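Local coordinates for dihydroxyacetone kinase (Citrobacter freundii, PDB 1UN8) that phosphorylates dihydroxyacetone to dihydroxyacetone phosphate, using ATP and a divalent metal ion, as a homodimer, at the interface of chains A and B. Residues are numbered along the deposited sequence; one frame, centred on the assembly and turned at random. Chains: chain A/B, Dihydroxyacetone kinase.

Contact 1 and contact 2 lie about 72 Å apart and share no residue or structural element. Contact 1 lays chain A residues 339-342 on the DhaK part of chain B; contact 2 sets the end of helix 112-127 in the DhaK part of chain A against the helical DhaL barrel of chain B. Because the dimer is two-fold symmetric, each chain sends its later segment across to its partner and takes a barrel in return, an exchanged arrangement. Contact 2 is centred about 29 Å and contact 1 about 47 Å from A:His220, the covalent substrate-binding histidine, so both are remote from the active site of chain A.

Contact 1: the interface of chains A and B. Residues chain A 339, 341-342; chain B 32, 96-97.
B:Leu32 and A:Val339 meet through a parallel beta bridge between the two chains: the short strand 338-339 of chain A is laid beside strand 29-32 in the DhaK (Dak1-family) part of chain B. The leucine can be followed outward from its CB, which already lies 4.0 Å from the CG2 methyl of A:Val339. Its CG stands anti to the backbone N (chi1 -175°), and the chain therefore runs along the chain A segment. From there CG comes to 4.1 Å from the carbonyl O of A:Val339. At the tip the branches part. CD1 turns to A:Val339 and touches CG2 at 3.3 Å. CD1 also lies 3.8 Å from the O of A:Val339. CD2 points back toward its own chain and packs 3.8 Å from the CB of B:Ala97, a contact within chain B. The two side chains cross at about a right angle, methyl against methyl. The same A:Val339 CG2 also rests 3.5 Å from the CA of B:Leu32, which puts this branch over the root of the leucine as well as its end.

Two residues further on, A:Ser341 reaches helix 88-98 close to its end. Its CB meets the CB of B:Ala97 at 3.6 Å. The OG hydroxyl, held between the backbone N and carbonyl carbon (chi1 74°), lies beside the same methyl. A:Ser342 and B:Gln96 approach more loosely, their backbone O atoms the nearest pair at 4.1 Å.

Contact 2: the interface of chains A and B. Residues chain A 126-127; chain B 418, 445.
Two torsions bring the stem of A:Arg127 over a flat face of the B:Gln445 amide. In the arginine CG lies anti to the backbone N (chi1 171°), which sends the side chain out from the last residue of helix 112-127, and the chain stays extended from CG to NE. In the glutamine, on helix 430-448, the chain bends at chi2, and the last torsion, chi3 (-68°), turns a face of the amide toward A:Arg127. That helix belongs to the DhaL part of chain B, the eight-helix barrel that binds ATP, while helix 112-127 belongs to the DhaK part of chain A, which binds dihydroxyacetone; the patch is thus a joint between a substrate-binding region and a nucleotide-binding region from different chains of the homodimer.

The amide acts as a small plate under the base of the arginine. A:Arg127 CA sits almost directly above the amide carbon CD of B:Gln445, 3.6 Å away. CB lies over the same face, 3.8 Å from CD, and CG sits above the amide nitrogen NE2 at 3.4 Å. The carbonyl end of the plate extends under the backbone, with OE1 3.7 Å from A:Arg127 CA. The arginine stem runs roughly perpendicular to the glutamine side chain, and the contact between them is made by the aliphatic part of the arginine, not by its charged end. The guanidinium is carried past the amide, and its plane is turned 77° from the amide plane, so the two flat groups do not stack.

Further out, a second barrel helix, 413-427, comes up to the arginine. The methyl of B:Ala418 comes in at a slant beside NE, off the plane of the guanidinium and not over its face, and the CB of B:Ala418 stands 4.0 Å from NE of A:Arg127.

Contact 1: the interface of chains A and B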
# COMPACT_ATOMS: atom_id res chain seq x y z
N VAL A 339 28.38 0.37 8.55
CA VAL A 339 29.11 -0.25 9.66
C VAL A 339 30.16 -1.27 9.20
O VAL A 339 30.00 -1.95 8.19
CB VAL A 339 28.15 -1.01 10.60
CG1 VAL A 339 27.17 -0.04 11.25
CG2 VAL A 339 27.41 -2.10 9.85
N SER A 341 32.61 -4.63 10.39
CA SER A 341 32.64 -5.71 11.37
C SER A 341 33.98 -6.43 11.37
O SER A 341 34.81 -6.23 10.48
CB SER A 341 31.54 -6.72 11.09
OG SER A 341 31.87 -7.52 9.97
N SER A 342 34.17 -7.27 12.38
CA SER A 342 35.40 -8.04 12.51
C SER A 342 35.11 -9.51 12.21
O SER A 342 34.67 -10.27 13.08
CB SER A 342 36.00 -7.85 13.91
OG SER A 342 35.08 -7.22 14.78
N LEU B 32 25.94 -2.82 6.20
CA LEU B 32 27.18 -3.42 6.66
C LEU B 32 28.16 -3.38 5.50
O LEU B 32 27.86 -3.85 4.41
CB LEU B 32 26.92 -4.87 7.07
CG LEU B 32 28.12 -5.60 7.68
CD1 LEU B 32 28.27 -5.18 9.14
CD2 LEU B 32 27.90 -7.10 7.59
N GLN B 96 28.77 -13.57 11.70
CA GLN B 96 30.04 -13.13 12.26
C GLN B 96 30.01 -11.66 12.65
O GLN B 96 30.71 -11.24 13.57
CB GLN B 96 31.15 -13.31 11.24
CG GLN B 96 31.39 -14.72 10.82
CD GLN B 96 32.83 -14.94 10.44
OE1 GLN B 96 33.71 -14.99 11.31
NE2 GLN B 96 33.10 -15.06 9.14
N ALA B 97 29.20 -10.88 11.95
CA ALA B 97 29.14 -9.46 12.21
C ALA B 97 28.37 -9.03 13.45
O ALA B 97 28.69 -8.00 14.04
CB ALA B 97 28.58 -8.74 11.00

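Contact 2: the interface of chains A and B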
# COMPACT_ATOMS: atom_id res chain seq x y z
N ARG A 126 -25.01 29.28 7.18
CA ARG A 126 -24.95 30.68 7.55
C ARG A 126 -26.34 31.21 7.84
O ARG A 126 -26.51 32.01 8.76
CB ARG A 126 -24.28 31.48 6.44
CG ARG A 126 -22.77 31.32 6.43
CD ARG A 126 -22.11 31.99 5.25
NE ARG A 126 -20.66 31.95 5.37
CZ ARG A 126 -19.83 32.15 4.35
NH1 ARG A 126 -20.32 32.41 3.14
NH2 ARG A 126 -18.52 32.09 4.54
N ARG A 127 -27.33 30.77 7.08
CA ARG A 127 -28.69 31.22 7.32
C ARG A 127 -29.17 30.72 8.69
O ARG A 127 -30.06 31.31 9.31
CB ARG A 127 -29.63 30.71 6.22
CG ARG A 127 -31.09 30.95 6.52
CD ARG A 127 -31.98 30.54 5.37
NE ARG A 127 -33.39 30.57 5.76
CZ ARG A 127 -33.96 29.67 6.56
NH1 ARG A 127 -33.24 28.67 7.07
NH2 ARG A 127 -35.25 29.78 6.87
N ALA B 418 -35.02 32.97 0.07
CA ALA B 418 -34.62 31.80 0.86
C ALA B 418 -35.45 30.58 0.46
O ALA B 418 -34.95 29.46 0.42
CB ALA B 418 -34.78 32.10 2.34
N GLN B 445 -30.18 35.95 2.21
CA GLN B 445 -29.52 36.28 3.45
C GLN B 445 -28.98 37.70 3.48
O GLN B 445 -28.89 38.31 4.54
CB GLN B 445 -28.38 35.30 3.72
CG GLN B 445 -28.84 34.09 4.48
CD GLN B 445 -29.38 34.47 5.85
OE1 GLN B 445 -28.63 34.92 6.72
NE2 GLN B 445 -30.69 34.31 6.04